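Local structure of Alpha/beta hydrolase family protein (Bacillus anthracis, 3OOS) at residues Ala131-Ser136 / Gln234-Phe239; Phe225-Lys230 / Asn261-Glu266. The protein probably hydrolyses a substrate not yet identified, as a member of the alpha/beta hydrolase fold family. One frame throughout, in Å; residues are numbered along the deposited sequence.

Contact 1. Residues Ala131-Ser136 / Gln234-Phe239; sequences ASHKDS and QCPYIF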
loop_
_atom_site.group_PDB
_atom_site.type_symbol
_atom_site.label_atom_id
_atom_site.label_comp_id
_atom_site.label_asym_id
_atom_site.label_seq_id
_atom_site.Cartn_x
_atom_site.Cartn_y
_atom_site.Cartn_z
ATOM N N ALA A 131 13.267 3.618 -8.441
ATOM C CA ALA A 131 13.209 4.988 -8.948
ATOM C C ALA A 131 14.405 5.347 -9.836
ATOM O O ALA A 131 14.457 6.450 -10.389
ATOM C CB ALA A 131 13.062 5.982 -7.799
ATOM N N SER A 132 15.352 4.418 -9.962
ATOM C CA SER A 132 16.510 4.590 -10.841
ATOM C C SER A 132 16.438 3.672 -12.061
ATOM O O SER A 132 17.393 3.579 -12.844
ATOM C CB SER A 132 17.813 4.361 -10.068
ATOM O OG SER A 132 18.043 5.410 -9.146
ATOM N N HIS A 133 15.303 2.993 -12.223
ATOM C CA HIS A 133 15.079 2.105 -13.359
ATOM C C HIS A 133 14.376 2.879 -14.473
ATOM O O HIS A 133 13.390 3.571 -14.217
ATOM C CB HIS A 133 14.237 0.904 -12.931
ATOM C CG HIS A 133 14.195 -0.195 -13.945
ATOM N ND1 HIS A 133 13.362 -0.165 -15.042
ATOM C CD2 HIS A 133 14.890 -1.354 -14.030
ATOM C CE1 HIS A 133 13.542 -1.260 -15.758
ATOM N NE2 HIS A 133 14.465 -1.997 -15.166
ATOM N N LYS A 134 14.874 2.741 -15.703
ATOM C CA LYS A 134 14.365 3.541 -16.822
ATOM C C LYS A 134 12.878 3.325 -17.147
ATOM O O LYS A 134 12.264 4.164 -17.811
ATOM C CB LYS A 134 15.245 3.380 -18.072
ATOM C CG LYS A 134 15.234 2.001 -18.705
ATOM C CD LYS A 134 16.172 1.954 -19.902
ATOM C CE LYS A 134 15.873 0.754 -20.784
ATOM N NZ LYS A 134 14.468 0.783 -21.279
ATOM N N ASP A 135 12.296 2.227 -16.667
ATOM C CA ASP A 135 10.870 1.959 -16.885
ATOM C C ASP A 135 9.960 2.570 -15.821
ATOM O O ASP A 135 8.735 2.466 -15.914
ATOM C CB ASP A 135 10.604 0.455 -17.003
ATOM C CG ASP A 135 11.059 -0.118 -18.333
ATOM O OD1 ASP A 135 11.454 0.657 -19.231
ATOM O OD2 ASP A 135 11.018 -1.355 -18.478
ATOM N N SER A 136 10.560 3.206 -14.818
ATOM C CA SER A 136 9.801 3.910 -13.786
ATOM C C SER A 136 9.665 5.387 -14.118
ATOM O O SER A 136 10.628 6.026 -14.529
ATOM C CB SER A 136 10.474 3.766 -12.421
ATOM O OG SER A 136 9.809 4.549 -11.439
ATOM N N GLN A 234 5.241 2.583 -11.973
ATOM C CA GLN A 234 5.775 3.150 -10.735
ATOM C C GLN A 234 6.915 2.280 -10.208
ATOM O O GLN A 234 8.079 2.670 -10.312
ATOM C CB GLN A 234 4.664 3.392 -9.709
ATOM C CG GLN A 234 3.759 4.560 -10.108
ATOM C CD GLN A 234 2.653 4.835 -9.112
ATOM O OE1 GLN A 234 2.903 5.073 -7.930
ATOM N NE2 GLN A 234 1.420 4.816 -9.591
ATOM N N CYS A 235 6.586 1.110 -9.663
ATOM C CA CYS A 235 7.584 0.056 -9.461
ATOM C C CYS A 235 7.433 -0.956 -10.595
ATOM O O CYS A 235 6.498 -1.761 -10.580
ATOM C CB CYS A 235 7.400 -0.645 -8.109
ATOM S SG CYS A 235 7.615 0.404 -6.652
ATOM N N PRO A 236 8.337 -0.913 -11.594
ATOM C CA PRO A 236 8.227 -1.839 -12.724
ATOM C C PRO A 236 8.191 -3.307 -12.298
ATOM O O PRO A 236 8.723 -3.670 -11.243
ATOM C CB PRO A 236 9.482 -1.533 -13.547
ATOM C CG PRO A 236 9.765 -0.099 -13.247
ATOM C CD PRO A 236 9.420 0.068 -11.795
ATOM N N TYR A 237 7.554 -4.128 -13.131
ATOM C CA TYR A 237 7.295 -5.540 -12.843
ATOM C C TYR A 237 8.512 -6.334 -12.330
ATOM O O TYR A 237 8.380 -7.182 -11.438
ATOM C CB TYR A 237 6.673 -6.220 -14.076
ATOM C CG TYR A 237 6.256 -7.642 -13.809
ATOM C CD1 TYR A 237 5.142 -7.913 -13.017
ATOM C CD2 TYR A 237 6.985 -8.715 -14.319
ATOM C CE1 TYR A 237 4.759 -9.209 -12.739
ATOM C CE2 TYR A 237 6.608 -10.027 -14.050
ATOM C CZ TYR A 237 5.493 -10.264 -13.257
ATOM O OH TYR A 237 5.104 -11.549 -12.972
ATOM N N ILE A 238 9.689 -6.048 -12.885
ATOM C CA ILE A 238 10.921 -6.736 -12.487
ATOM C C ILE A 238 11.196 -6.648 -10.975
ATOM O O ILE A 238 11.791 -7.556 -10.389
ATOM C CB ILE A 238 12.145 -6.250 -13.323
ATOM C CG1 ILE A 238 13.378 -7.120 -13.043
ATOM C CG2 ILE A 238 12.425 -4.760 -13.087
ATOM C CD1 ILE A 238 14.531 -6.918 -14.013
ATOM N N PHE A 239 10.733 -5.571 -10.341
ATOM C CA PHE A 239 10.962 -5.398 -8.909
ATOM C C PHE A 239 10.101 -6.325 -8.056
ATOM O O PHE A 239 10.526 -6.747 -6.977
ATOM C CB PHE A 239 10.849 -3.921 -8.514
ATOM C CG PHE A 239 11.948 -3.093 -9.095
ATOM C CD1 PHE A 239 13.190 -3.034 -8.466
ATOM C CD2 PHE A 239 11.776 -2.430 -10.307
ATOM C CE1 PHE A 239 14.235 -2.302 -9.019
ATOM C CE2 PHE A 239 12.818 -1.697 -10.866
ATOM C CZ PHE A 239 14.049 -1.633 -10.219
#

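Contact 2. Residues Phe225-Lys230 / Asn261-Glu266; sequences FIYCGK and NPFVEE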
loop_
_atom_site.group_PDB
_atom_site.type_symbol
_atom_site.label_atom_id
_atom_site.label_comp_id
_atom_site.label_asym_id
_atom_site.label_seq_id
_atom_site.Cartn_x
_atom_site.Cartn_y
_atom_site.Cartn_z
ATOM N N PHE A 225 2.789 -13.519 -0.706
ATOM C CA PHE A 225 2.055 -13.516 -1.961
ATOM C C PHE A 225 2.300 -12.201 -2.686
ATOM O O PHE A 225 1.730 -11.167 -2.334
ATOM C CB PHE A 225 0.563 -13.779 -1.706
ATOM C CG PHE A 225 0.298 -15.078 -0.988
ATOM C CD1 PHE A 225 0.149 -16.266 -1.700
ATOM C CD2 PHE A 225 0.207 -15.116 0.402
ATOM C CE1 PHE A 225 -0.086 -17.475 -1.034
ATOM C CE2 PHE A 225 -0.032 -16.316 1.074
ATOM C CZ PHE A 225 -0.178 -17.497 0.355
ATOM N N ILE A 226 3.183 -12.259 -3.678
ATOM C CA ILE A 226 3.624 -11.076 -4.414
ATOM C C ILE A 226 2.823 -10.971 -5.705
ATOM O O ILE A 226 2.561 -11.975 -6.354
ATOM C CB ILE A 226 5.150 -11.153 -4.750
ATOM C CG1 ILE A 226 5.973 -11.718 -3.574
ATOM C CG2 ILE A 226 5.686 -9.803 -5.230
ATOM C CD1 ILE A 226 5.799 -10.990 -2.228
ATOM N N TYR A 227 2.416 -9.760 -6.073
ATOM C CA TYR A 227 1.712 -9.559 -7.342
ATOM C C TYR A 227 2.069 -8.198 -7.925
ATOM O O TYR A 227 2.533 -7.308 -7.208
ATOM C CB TYR A 227 0.183 -9.699 -7.175
ATOM C CG TYR A 227 -0.457 -8.501 -6.504
ATOM C CD1 TYR A 227 -0.818 -7.373 -7.246
ATOM C CD2 TYR A 227 -0.685 -8.487 -5.127
ATOM C CE1 TYR A 227 -1.385 -6.264 -6.636
ATOM C CE2 TYR A 227 -1.263 -7.383 -4.507
ATOM C CZ TYR A 227 -1.606 -6.275 -5.269
ATOM O OH TYR A 227 -2.162 -5.170 -4.667
ATOM N N CYS A 228 1.833 -8.038 -9.223
ATOM C CA CYS A 228 2.090 -6.774 -9.900
ATOM C C CYS A 228 1.403 -6.762 -11.252
ATOM O O CYS A 228 1.291 -7.801 -11.910
ATOM C CB CYS A 228 3.595 -6.572 -10.096
ATOM S SG CYS A 228 4.095 -4.898 -10.570
ATOM N N GLY A 229 0.942 -5.583 -11.656
ATOM C CA GLY A 229 0.477 -5.373 -13.024
ATOM C C GLY A 229 1.663 -5.374 -13.969
ATOM O O GLY A 229 2.695 -4.757 -13.684
ATOM N N LYS A 230 1.511 -6.076 -15.091
ATOM C CA LYS A 230 2.558 -6.163 -16.109
ATOM C C LYS A 230 3.030 -4.777 -16.545
ATOM O O LYS A 230 4.228 -4.557 -16.773
ATOM C CB LYS A 230 2.047 -6.950 -17.320
ATOM C CG LYS A 230 3.032 -7.049 -18.477
ATOM C CD LYS A 230 2.396 -7.708 -19.687
ATOM C CE LYS A 230 3.417 -7.926 -20.783
ATOM N NZ LYS A 230 2.903 -8.830 -21.846
ATOM N N ASN A 261 -3.152 -0.855 -10.766
ATOM C CA ASN A 261 -4.315 -1.146 -9.922
ATOM C C ASN A 261 -5.025 -2.471 -10.246
ATOM O O ASN A 261 -6.223 -2.465 -10.542
ATOM C CB ASN A 261 -5.334 -0.001 -10.025
ATOM C CG ASN A 261 -4.811 1.318 -9.478
ATOM O OD1 ASN A 261 -5.114 1.694 -8.342
ATOM N ND2 ASN A 261 -4.038 2.035 -10.288
ATOM N N PRO A 262 -4.308 -3.619 -10.175
ATOM C CA PRO A 262 -4.930 -4.905 -10.562
ATOM C C PRO A 262 -6.241 -5.254 -9.848
ATOM O O PRO A 262 -7.108 -5.902 -10.443
ATOM C CB PRO A 262 -3.862 -5.944 -10.201
ATOM C CG PRO A 262 -2.589 -5.191 -10.152
ATOM C CD PRO A 262 -2.923 -3.810 -9.698
ATOM N N PHE A 263 -6.376 -4.826 -8.592
ATOM C CA PHE A 263 -7.568 -5.090 -7.772
ATOM C C PHE A 263 -8.863 -4.494 -8.339
ATOM O O PHE A 263 -9.954 -4.961 -8.003
ATOM C CB PHE A 263 -7.334 -4.617 -6.329
ATOM C CG PHE A 263 -6.595 -3.315 -6.239
ATOM C CD1 PHE A 263 -7.284 -2.104 -6.280
ATOM C CD2 PHE A 263 -5.204 -3.298 -6.142
ATOM C CE1 PHE A 263 -6.599 -0.893 -6.213
ATOM C CE2 PHE A 263 -4.510 -2.098 -6.076
ATOM C CZ PHE A 263 -5.208 -0.889 -6.113
ATOM N N VAL A 264 -8.742 -3.470 -9.191
ATOM C CA VAL A 264 -9.899 -2.955 -9.943
ATOM C C VAL A 264 -9.787 -3.107 -11.468
ATOM O O VAL A 264 -10.794 -3.010 -12.178
ATOM C CB VAL A 264 -10.248 -1.481 -9.586
ATOM C CG1 VAL A 264 -10.856 -1.398 -8.199
ATOM C CG2 VAL A 264 -9.029 -0.565 -9.712
ATOM N N GLU A 265 -8.581 -3.357 -11.969
ATOM C CA GLU A 265 -8.383 -3.520 -13.414
ATOM C C GLU A 265 -8.717 -4.933 -13.885
ATOM O O GLU A 265 -9.132 -5.133 -15.030
ATOM C CB GLU A 265 -6.955 -3.155 -13.817
ATOM C CG GLU A 265 -6.599 -1.699 -13.571
ATOM C CD GLU A 265 -5.213 -1.367 -14.055
ATOM O OE1 GLU A 265 -5.029 -1.210 -15.276
ATOM O OE2 GLU A 265 -4.298 -1.280 -13.214
ATOM N N GLU A 266 -8.517 -5.907 -12.999
ATOM C CA GLU A 266 -8.807 -7.313 -13.286
ATOM C C GLU A 266 -9.478 -7.923 -12.065
ATOM O O GLU A 266 -8.885 -8.738 -11.354
ATOM C CB GLU A 266 -7.523 -8.077 -13.625
ATOM C CG GLU A 266 -6.864 -7.646 -14.926
ATOM C CD GLU A 266 -5.626 -8.451 -15.242
ATOM O OE1 GLU A 266 -5.746 -9.675 -15.456
ATOM O OE2 GLU A 266 -4.530 -7.855 -15.284
#

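Contact 1. Residues Ala131-Ser136 / Gln234-Phe239
P236 presses its CG atom into the backbone of the D135-S136 step, 3.7 Å from D135 C. Alongside, S136 OG donates a 2.8 Å hydrogen bond to Q234 O. This is the tight, mostly buried half of the contact. The S136 hydroxyl reaches Q234 O within the carbonyl plane, and it is also bonded to Y138 N, so two partners grip it. H133 CG stands anti to the backbone N (chi1 -168°), and the ring carried there turns its face to the edge of F239 in an offset edge-to-face pair, with planes at 84°. The same edge touches H133 CB, 3.6 Å from F239 CE2 and close to the phenyl plane. In the alpha/beta hydrolase fold these segments follow neighbouring parallel strands: 131-136 comes after strand 116-122 and before helix 145-155, and 234-239 leads from strand 224-229 into helix 237-246. A type I turn from H133 to S136 shapes the loop. Inside it D135 N donates to H133 ND1 at 3.1 Å, somewhat tilted from the imidazole plane, which steadies the ring that F239 meets. Outward the packing thins. I238, an exposed residue, offers H133 NE2 its CG2 at 4.0 Å. On the solvent side the exposed D135 only grazes the proline, its CB 3.9 Å from P236 CG.

Contact 2. Residues Phe225-Lys230 / Asn261-Glu266
Y227 and G229, near the C-terminal end of strand 224-229, meet P262 and F263 of the short helix 262-265 in a buried, apolar contact of modest area. The strand belongs to the parallel part of the central sheet of the alpha/beta hydrolase fold, and the helix follows its neighbour, strand 250-255, past the loop where this fold usually carries its catalytic histidine. P262 is the wedge: its CG approaches the tyrosine ring at the edge, near the ring plane, 3.9 Å from Y227 CE1, and the two side chains lie obliquely to each other. With Y227 CG between the backbone N and the carbonyl carbon (chi1 75°), the ring carried on it offers its CD1-CE1 edge to P262. The same proline CG also rests on the strand backbone, 3.9 Å from G229 N. Further out, F263 crosses Y227 at about a right angle, and Y227 OH lies at the edge of the phenyl ring, 3.9 Å from F263 CD2. The hydroxyl finds its polar partner in H98 ND1, within the GxSxG sequence of the probable nucleophile elbow, and H98 also packs edge-to-face with F263. F270 and F273 meet the Y227 ring in further edge-to-face pairs. The helix is fastened from within at its start: N261 O accepts from both V264 N (3.0 Å) and E265 N (2.9 Å). The buried E265 carboxylate is held by backbone N-H groups, with OE1 bonded to Y178 N and OE2 to N259 N; OE2 also accepts from N261 N, which lies 2.7 Å away almost in line with the carboxylate C-O bond.

Overall arrangement
Contact 2 lies in the core, with all its touching residues buried, whereas contact 1 is only partly buried and runs out to solvent at D135 and I238. Their chemistry follows: contact 2 joins its segments by apolar packing alone and keeps its polar bonds within the helical turn or to outside residues, while contact 1 adds a side-chain-to-carbonyl bond and an imidazole-phenyl pair. The two draw on consecutive elements: strand 224-229 serves contact 2, and the loop and first turn of helix 237-246 that follow it serve contact 1. There the two meet, Y237 CD1 packing 3.6 Å from C228 CB, although the contact centres are about 15 Å apart.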